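Local coordinates for protein globin (Chloroflexus aurantiacus, PDB 5D1V) that binds heme and, as a group II truncated hemoglobin, probably binds and carries oxygen at the heme iron, at residues P79-R85 / A117-R123; F51-F56 / M109-F113. One frame throughout, in Å; residues are numbered along the deposited sequence.

Contact 1. Residues P79-R85 / A117-R123. With HEM (protoporphyrin IX containing Fe), chain C.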
loop_
_atom_site.group_PDB
_atom_site.type_symbol
_atom_site.label_atom_id
_atom_site.label_comp_id
_atom_site.label_asym_id
_atom_site.label_seq_id
_atom_site.Cartn_x
_atom_site.Cartn_y
_atom_site.Cartn_z
ATOM N N PRO A 79 7.669 21.824 -1.428
ATOM C CA PRO A 79 7.230 21.331 -2.747
ATOM C C PRO A 79 6.733 19.888 -2.659
ATOM O O PRO A 79 7.531 18.973 -2.393
ATOM C CB PRO A 79 8.489 21.432 -3.609
ATOM C CG PRO A 79 9.355 22.440 -2.913
ATOM C CD PRO A 79 9.067 22.295 -1.453
ATOM N N ILE A 80 5.430 19.694 -2.845
ATOM C CA ILE A 80 4.815 18.387 -2.612
ATOM C C ILE A 80 4.150 17.948 -3.878
ATOM O O ILE A 80 3.174 18.557 -4.319
ATOM C CB ILE A 80 3.808 18.426 -1.477
ATOM C CG1 ILE A 80 4.506 18.775 -0.171
ATOM C CG2 ILE A 80 3.122 17.082 -1.341
ATOM C CD1 ILE A 80 3.519 19.000 0.970
ATOM N N GLY A 81 4.690 16.883 -4.458
ATOM C CA GLY A 81 4.128 16.290 -5.652
ATOM C C GLY A 81 3.763 14.845 -5.332
ATOM O O GLY A 81 3.791 14.458 -4.170
ATOM N N PRO A 82 3.447 14.047 -6.361
ATOM C CA PRO A 82 3.094 12.639 -6.202
ATOM C C PRO A 82 4.139 11.833 -5.394
ATOM O O PRO A 82 3.769 10.985 -4.561
ATOM C CB PRO A 82 3.008 12.144 -7.653
ATOM C CG PRO A 82 2.635 13.351 -8.426
ATOM C CD PRO A 82 3.380 14.467 -7.770
ATOM N N ARG A 83 5.422 12.115 -5.578
ATOM C CA ARG A 83 6.460 11.320 -4.900
ATOM C C ARG A 83 6.465 11.569 -3.387
ATOM O O ARG A 83 6.650 10.652 -2.586
ATOM C CB ARG A 83 7.836 11.643 -5.478
ATOM C CG ARG A 83 7.962 11.310 -6.946
ATOM C CD ARG A 83 9.307 11.757 -7.503
ATOM N NE ARG A 83 10.339 10.738 -7.317
ATOM C CZ ARG A 83 11.494 10.710 -7.981
ATOM N NH1 ARG A 83 11.773 11.649 -8.879
ATOM N NH2 ARG A 83 12.372 9.738 -7.747
ATOM N N GLU A 84 6.228 12.812 -3.005
ATOM C CA GLU A 84 6.195 13.183 -1.599
ATOM C C GLU A 84 4.888 12.685 -0.962
ATOM O O GLU A 84 4.853 12.217 0.187
ATOM C CB GLU A 84 6.325 14.706 -1.448
ATOM C CG GLU A 84 7.693 15.277 -1.751
ATOM C CD GLU A 84 8.014 15.341 -3.229
ATOM O OE1 GLU A 84 7.099 15.561 -4.051
ATOM O OE2 GLU A 84 9.200 15.171 -3.610
ATOM N N ARG A 85 3.797 12.779 -1.710
ATOM C CA ARG A 85 2.515 12.249 -1.254
ATOM C C ARG A 85 2.651 10.773 -0.932
ATOM O O ARG A 85 2.215 10.299 0.141
ATOM C CB ARG A 85 1.446 12.461 -2.340
ATOM C CG ARG A 85 0.042 11.925 -2.044
ATOM C CD ARG A 85 -0.718 11.689 -3.356
ATOM N NE ARG A 85 0.028 10.810 -4.267
ATOM C CZ ARG A 85 -0.139 10.750 -5.586
ATOM N NH1 ARG A 85 -1.043 11.501 -6.197
ATOM N NH2 ARG A 85 0.591 9.911 -6.309
ATOM N N ALA A 117 -3.663 13.666 2.020
ATOM C CA ALA A 117 -2.354 13.625 1.367
ATOM C C ALA A 117 -2.453 14.084 -0.089
ATOM O O ALA A 117 -1.594 14.797 -0.562
ATOM C CB ALA A 117 -1.756 12.248 1.436
ATOM N N GLN A 118 -3.478 13.637 -0.798
ATOM C CA GLN A 118 -3.722 14.075 -2.175
ATOM C C GLN A 118 -3.949 15.573 -2.223
ATOM O O GLN A 118 -3.317 16.287 -3.026
ATOM C CB GLN A 118 -4.921 13.325 -2.771
ATOM C CG GLN A 118 -5.306 13.736 -4.186
ATOM C CD GLN A 118 -4.323 13.267 -5.271
ATOM O OE1 GLN A 118 -3.328 12.597 -4.994
ATOM N NE2 GLN A 118 -4.636 13.598 -6.525
ATOM N N ALA A 119 -4.840 16.053 -1.363
ATOM C CA ALA A 119 -5.194 17.473 -1.345
ATOM C C ALA A 119 -4.058 18.422 -0.876
ATOM O O ALA A 119 -4.168 19.648 -1.015
ATOM C CB ALA A 119 -6.409 17.658 -0.476
ATOM N N MET A 120 -2.991 17.882 -0.309
ATOM C CA MET A 120 -1.865 18.680 0.139
ATOM C C MET A 120 -0.912 19.008 -1.014
ATOM O O MET A 120 -0.046 19.873 -0.893
ATOM C CB MET A 120 -1.102 17.940 1.230
ATOM C CG MET A 120 -0.489 18.825 2.250
ATOM S SD MET A 120 -1.758 19.579 3.283
ATOM C CE MET A 120 -2.092 18.258 4.435
ATOM N N MET A 121 -1.021 18.293 -2.118
ATOM C CA MET A 121 -0.053 18.479 -3.189
ATOM C C MET A 121 -0.145 19.903 -3.724
ATOM O O MET A 121 -1.244 20.456 -3.858
ATOM C CB MET A 121 -0.269 17.507 -4.351
ATOM C CG MET A 121 0.001 16.060 -3.977
ATOM S SD MET A 121 0.180 14.932 -5.378
ATOM C CE MET A 121 0.638 15.966 -6.754
ATOM N N ASN A 122 1.006 20.447 -4.107
ATOM C CA ASN A 122 1.058 21.809 -4.595
ATOM C C ASN A 122 1.985 22.031 -5.797
ATOM O O ASN A 122 2.125 23.167 -6.257
ATOM C CB ASN A 122 1.446 22.723 -3.439
ATOM C CG ASN A 122 2.769 22.337 -2.807
ATOM O OD1 ASN A 122 3.703 21.982 -3.508
ATOM N ND2 ASN A 122 2.846 22.403 -1.466
ATOM N N ARG A 123 2.597 20.976 -6.333
ATOM C CA ARG A 123 3.503 21.122 -7.487
ATOM C C ARG A 123 3.434 19.895 -8.387
ATOM O O ARG A 123 3.598 18.783 -7.881
ATOM C CB ARG A 123 4.946 21.323 -7.027
ATOM C CG ARG A 123 5.946 21.430 -8.181
ATOM C CD ARG A 123 6.655 22.776 -8.206
ATOM N NE ARG A 123 7.117 23.164 -9.546
ATOM C CZ ARG A 123 6.356 23.737 -10.485
ATOM N NH1 ARG A 123 5.065 23.999 -10.268
ATOM N NH2 ARG A 123 6.890 24.053 -11.660
HETATM C CHA HEM C . 3.665 19.733 9.289
HETATM C CHB HEM C . -0.341 17.004 8.974
HETATM C CHC HEM C . 0.977 15.660 4.473
HETATM C CHD HEM C . 5.388 17.452 5.398
HETATM C C1A HEM C . 2.454 19.158 9.576
HETATM C C2A HEM C . 1.610 19.469 10.718
HETATM C C3A HEM C . 0.501 18.722 10.622
HETATM C C4A HEM C . 0.607 17.912 9.410
HETATM C CMA HEM C . -0.739 18.623 11.562
HETATM C CAA HEM C . 1.969 20.504 11.808
HETATM C CBA HEM C . 1.151 21.767 11.499
HETATM C CGA HEM C . 1.608 22.878 12.428
HETATM O O1A HEM C . 2.755 23.365 12.286
HETATM O O2A HEM C . 0.826 23.294 13.308
HETATM C C1B HEM C . -0.345 16.412 7.719
HETATM C C2B HEM C . -1.398 15.599 7.153
HETATM C C3B HEM C . -1.015 15.257 5.902
HETATM C C4B HEM C . 0.280 15.804 5.657
HETATM C CMB HEM C . -2.707 15.228 7.893
HETATM C CAB HEM C . -1.710 14.396 4.825
HETATM C CBB HEM C . -2.722 13.608 5.190
HETATM C C1C HEM C . 2.300 15.998 4.321
HETATM C C2C HEM C . 3.147 15.689 3.179
HETATM C C3C HEM C . 4.365 16.212 3.470
HETATM C C4C HEM C . 4.334 16.820 4.777
HETATM C CMC HEM C . 2.656 14.944 1.902
HETATM C CAC HEM C . 5.642 16.128 2.635
HETATM C CBC HEM C . 5.725 15.056 1.854
HETATM C C1D HEM C . 5.303 18.280 6.494
HETATM C C2D HEM C . 6.351 19.147 7.021
HETATM C C3D HEM C . 5.856 19.789 8.096
HETATM C C4D HEM C . 4.492 19.334 8.281
HETATM C CMD HEM C . 7.754 19.297 6.413
HETATM C CAD HEM C . 6.568 20.812 8.996
HETATM C CBD HEM C . 7.124 20.061 10.197
HETATM C CGD HEM C . 7.805 20.983 11.163
HETATM O O1D HEM C . 8.558 20.458 12.022
HETATM O O2D HEM C . 7.611 22.226 11.066
HETATM N NA HEM C . 1.797 18.216 8.793
HETATM N NB HEM C . 0.658 16.521 6.778
HETATM N NC HEM C . 3.049 16.706 5.241
HETATM N ND HEM C . 4.199 18.434 7.291
HETATM FE FE HEM C . 2.458 17.436 7.021
HETATM O O HOH W 1 3.324 15.796 8.129
#

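Contact 2. Residues F51-F56 / M109-F113. With HEM (protoporphyrin IX containing Fe), chain C.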
loop_
_atom_site.group_PDB
_atom_site.type_symbol
_atom_site.label_atom_id
_atom_site.label_comp_id
_atom_site.label_asym_id
_atom_site.label_seq_id
_atom_site.Cartn_x
_atom_site.Cartn_y
_atom_site.Cartn_z
ATOM N N PHE A 51 -2.607 17.642 16.498
ATOM C CA PHE A 51 -3.566 17.778 15.422
ATOM C C PHE A 51 -4.370 16.496 15.242
ATOM O O PHE A 51 -5.596 16.536 15.169
ATOM C CB PHE A 51 -2.918 18.111 14.081
ATOM C CG PHE A 51 -3.894 17.989 12.952
ATOM C CD1 PHE A 51 -4.935 18.901 12.819
ATOM C CD2 PHE A 51 -3.865 16.891 12.103
ATOM C CE1 PHE A 51 -5.883 18.762 11.812
ATOM C CE2 PHE A 51 -4.802 16.729 11.101
ATOM C CZ PHE A 51 -5.828 17.673 10.949
ATOM N N LEU A 52 -3.680 15.361 15.143
ATOM C CA LEU A 52 -4.378 14.107 14.934
ATOM C C LEU A 52 -5.342 13.840 16.085
ATOM O O LEU A 52 -6.496 13.434 15.878
ATOM C CB LEU A 52 -3.391 12.954 14.783
ATOM C CG LEU A 52 -2.509 13.063 13.532
ATOM C CD1 LEU A 52 -1.389 12.009 13.572
ATOM C CD2 LEU A 52 -3.328 12.943 12.253
ATOM N N MET A 53 -4.869 14.079 17.298
ATOM C CA MET A 53 -5.703 13.873 18.480
ATOM C C MET A 53 -6.992 14.681 18.384
ATOM O O MET A 53 -8.092 14.181 18.649
ATOM C CB MET A 53 -4.938 14.263 19.757
ATOM C CG MET A 53 -3.816 13.291 20.092
ATOM S SD MET A 53 -2.733 13.908 21.390
ATOM C CE MET A 53 -3.905 14.201 22.687
ATOM N N GLN A 54 -6.852 15.936 18.000
ATOM C CA GLN A 54 -7.993 16.836 17.875
ATOM C C GLN A 54 -8.920 16.454 16.738
ATOM O O GLN A 54 -10.131 16.420 16.908
ATOM C CB GLN A 54 -7.503 18.258 17.667
ATOM C CG GLN A 54 -8.619 19.285 17.513
ATOM C CD GLN A 54 -8.059 20.684 17.388
ATOM O OE1 GLN A 54 -7.572 21.258 18.359
ATOM N NE2 GLN A 54 -8.093 21.225 16.172
ATOM N N TYR A 55 -8.343 16.163 15.579
ATOM C CA TYR A 55 -9.149 15.870 14.398
ATOM C C TYR A 55 -10.072 14.681 14.644
ATOM O O TYR A 55 -11.255 14.706 14.276
ATOM C CB TYR A 55 -8.270 15.612 13.173
ATOM C CG TYR A 55 -9.114 15.420 11.922
ATOM C CD1 TYR A 55 -9.564 16.520 11.193
ATOM C CD2 TYR A 55 -9.516 14.152 11.512
ATOM C CE1 TYR A 55 -10.366 16.352 10.078
ATOM C CE2 TYR A 55 -10.328 13.984 10.385
ATOM C CZ TYR A 55 -10.741 15.092 9.681
ATOM O OH TYR A 55 -11.546 14.957 8.576
ATOM N N PHE A 56 -9.539 13.648 15.285
ATOM C CA PHE A 56 -10.277 12.413 15.483
ATOM C C PHE A 56 -11.099 12.424 16.788
ATOM O O PHE A 56 -11.663 11.417 17.187
ATOM C CB PHE A 56 -9.287 11.254 15.404
ATOM C CG PHE A 56 -8.811 11.012 14.029
ATOM C CD1 PHE A 56 -9.674 10.497 13.060
ATOM C CD2 PHE A 56 -7.522 11.366 13.647
ATOM C CE1 PHE A 56 -9.233 10.309 11.750
ATOM C CE2 PHE A 56 -7.093 11.169 12.335
ATOM C CZ PHE A 56 -7.975 10.643 11.384
ATOM N N MET A 109 -9.429 6.403 9.543
ATOM C CA MET A 109 -8.192 7.164 9.570
ATOM C C MET A 109 -7.469 7.075 8.217
ATOM O O MET A 109 -7.040 8.095 7.685
ATOM C CB MET A 109 -7.289 6.672 10.691
ATOM C CG MET A 109 -7.897 6.890 12.029
ATOM S SD MET A 109 -6.907 6.292 13.421
ATOM C CE MET A 109 -5.800 7.657 13.589
ATOM N N GLU A 110 -7.381 5.874 7.658
ATOM C CA GLU A 110 -6.804 5.670 6.323
ATOM C C GLU A 110 -7.552 6.478 5.265
ATOM O O GLU A 110 -6.953 7.175 4.419
ATOM C CB GLU A 110 -6.816 4.182 5.949
ATOM C CG GLU A 110 -6.608 3.969 4.429
ATOM C CD GLU A 110 -6.206 2.550 4.084
ATOM O OE1 GLU A 110 -6.155 1.730 5.012
ATOM O OE2 GLU A 110 -5.979 2.265 2.887
ATOM N N ASN A 111 -8.873 6.449 5.335
ATOM C CA ASN A 111 -9.668 7.157 4.341
ATOM C C ASN A 111 -9.339 8.651 4.416
ATOM O O ASN A 111 -9.148 9.316 3.402
ATOM C CB ASN A 111 -11.165 6.951 4.559
ATOM C CG ASN A 111 -11.615 5.489 4.449
ATOM O OD1 ASN A 111 -10.947 4.650 3.821
ATOM N ND2 ASN A 111 -12.789 5.193 4.994
ATOM N N TYR A 112 -9.273 9.176 5.637
ATOM C CA TYR A 112 -8.987 10.580 5.818
ATOM C C TYR A 112 -7.577 10.915 5.266
ATOM O O TYR A 112 -7.401 11.886 4.512
ATOM C CB TYR A 112 -9.087 10.977 7.288
ATOM C CG TYR A 112 -8.430 12.311 7.523
ATOM C CD1 TYR A 112 -9.030 13.478 7.089
ATOM C CD2 TYR A 112 -7.186 12.387 8.123
ATOM C CE1 TYR A 112 -8.408 14.704 7.264
ATOM C CE2 TYR A 112 -6.556 13.603 8.311
ATOM C CZ TYR A 112 -7.172 14.757 7.882
ATOM O OH TYR A 112 -6.515 15.959 8.058
ATOM N N PHE A 113 -6.589 10.092 5.607
ATOM C CA PHE A 113 -5.207 10.344 5.202
ATOM C C PHE A 113 -5.041 10.316 3.679
ATOM O O PHE A 113 -4.279 11.110 3.111
ATOM C CB PHE A 113 -4.277 9.319 5.851
ATOM C CG PHE A 113 -4.061 9.526 7.328
ATOM C CD1 PHE A 113 -3.869 10.785 7.855
ATOM C CD2 PHE A 113 -4.064 8.440 8.190
ATOM C CE1 PHE A 113 -3.653 10.964 9.228
ATOM C CE2 PHE A 113 -3.853 8.611 9.552
ATOM C CZ PHE A 113 -3.651 9.869 10.064
HETATM C CHA HEM C . 3.665 19.733 9.289
HETATM C CHB HEM C . -0.341 17.004 8.974
HETATM C CHC HEM C . 0.977 15.660 4.473
HETATM C CHD HEM C . 5.388 17.452 5.398
HETATM C C1A HEM C . 2.454 19.158 9.576
HETATM C C2A HEM C . 1.610 19.469 10.718
HETATM C C3A HEM C . 0.501 18.722 10.622
HETATM C C4A HEM C . 0.607 17.912 9.410
HETATM C CMA HEM C . -0.739 18.623 11.562
HETATM C CAA HEM C . 1.969 20.504 11.808
HETATM C CBA HEM C . 1.151 21.767 11.499
HETATM C CGA HEM C . 1.608 22.878 12.428
HETATM O O1A HEM C . 2.755 23.365 12.286
HETATM O O2A HEM C . 0.826 23.294 13.308
HETATM C C1B HEM C . -0.345 16.412 7.719
HETATM C C2B HEM C . -1.398 15.599 7.153
HETATM C C3B HEM C . -1.015 15.257 5.902
HETATM C C4B HEM C . 0.280 15.804 5.657
HETATM C CMB HEM C . -2.707 15.228 7.893
HETATM C CAB HEM C . -1.710 14.396 4.825
HETATM C CBB HEM C . -2.722 13.608 5.190
HETATM C C1C HEM C . 2.300 15.998 4.321
HETATM C C2C HEM C . 3.147 15.689 3.179
HETATM C C3C HEM C . 4.365 16.212 3.470
HETATM C C4C HEM C . 4.334 16.820 4.777
HETATM C CMC HEM C . 2.656 14.944 1.902
HETATM C CAC HEM C . 5.642 16.128 2.635
HETATM C CBC HEM C . 5.725 15.056 1.854
HETATM C C1D HEM C . 5.303 18.280 6.494
HETATM C C2D HEM C . 6.351 19.147 7.021
HETATM C C3D HEM C . 5.856 19.789 8.096
HETATM C C4D HEM C . 4.492 19.334 8.281
HETATM C CMD HEM C . 7.754 19.297 6.413
HETATM C CAD HEM C . 6.568 20.812 8.996
HETATM C CBD HEM C . 7.124 20.061 10.197
HETATM C CGD HEM C . 7.805 20.983 11.163
HETATM O O1D HEM C . 8.558 20.458 12.022
HETATM O O2D HEM C . 7.611 22.226 11.066
HETATM N NA HEM C . 1.797 18.216 8.793
HETATM N NB HEM C . 0.658 16.521 6.778
HETATM N NC HEM C . 3.049 16.706 5.241
HETATM N ND HEM C . 4.199 18.434 7.291
HETATM FE FE HEM C . 2.458 17.436 7.021
HETATM O O HOH W 1 3.324 15.796 8.129
#

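Contact 1. Residues P79-R85 / A117-R123
Segment 117-123 begins on helix 105-119 and continues as non-helical chain across the start of helix 82-98. The Met121 side chain is one clear bump, filling the hollow beside Ile80, Gly81 and Pro82: its CE lies 3.3 Å from Pro82 CD, its SD 3.6 Å from Gly81 C, its CG 4.2 Å from Ile80 CG2. Ile80, the most covered residue (95 Å²), also meets Met120 (Ile80 CD1 to Met120 CG, 4.2 Å). Arg123 O approaches N-cap Gly81 CA to 3.4 Å; a CB here would be tight against Arg123 O (3.0 Å) and clash with Pro82 CD (2.7 Å). Ile80 O accepts hydrogen bonds from Asn122 N (2.9 Å) and Arg123 N (3.2 Å), and Asn122 OD1 one from Ile80 N (2.9 Å); Asn122 ND2 bonds to Phe78 O. Arg85 CG packs on Ala117 CB (3.9 Å) and Arg85 NH1 donates to Gln118 OE1 (2.8 Å). Ile80 and Met120 (CE 3.5 Å from HEM C3B) touch axial His75 and form part of the proximal wall of the globin heme pocket.

Contact 2. Residues F51-F56 / M109-F113
Met109 opens the segment on helix 105-119 by covering the ring of Phe56, the residue that leaves helical geometry after helix 42-55. Its CG stands 4.0 Å from the Phe56 ring centroid and 26° off the ring normal, a CH-pi contact, and its SD lies 4.8 Å from the same centroid, giving a Met-aromatic contact as well. One turn on, Tyr112 points its CA-to-CB bond at helix 42-55 and becomes the centre of an aromatic cluster. Its ring stacks face to face with Tyr55, centroids 4.1 Å apart and planes 28° from parallel, while Phe56 CZ comes to 3.8 Å from Tyr112 CD2. The hydroxyl extends to the edge of Phe51, with Tyr112 OH 3.4 Å from Phe51 CZ. The short helical segments cross at 114° with axes 13.0 Å apart, a spacing bridged by these large side chains, which join helix 42-55 to helix 105-119, probably the E and H helices of the two-on-two helical sandwich of truncated globins. Two of them border the heme: Phe51 CB is 3.4 Å from HEM CMA, and Tyr112 OH is 3.9 Å from HEM CMB. Phe113 follows, its ring edge meeting Leu52 where Phe113 CE1 is 3.6 Å from Leu52 CD2, and Phe113 CZ lies 4.3 Å from Phe56 CE2. Its side chain also packs on Leu89, Met92 and Leu96 of helix 82-98, and Phe113 O approaches HEM CBB to 3.6 Å.

Both contacts draw on helix 105-119, contact 2 from its middle and contact 1 from its C-terminal end, and both border the same heme, although their centres lie 18 Å apart. Contact 2 is the more buried, its centre 7 Å from that of the chain against 14 Å for contact 1, and five of its seven touching residues are buried, compared with four of eleven. The chemistry follows: contact 2 has no hydrogen bond across it and relies on rings, a methionine and a leucine, whereas the partly exposed contact 1 combines four hydrogen bonds with apolar contacts. Contact 1 nevertheless covers more surface, 478 Å² against 336 Å².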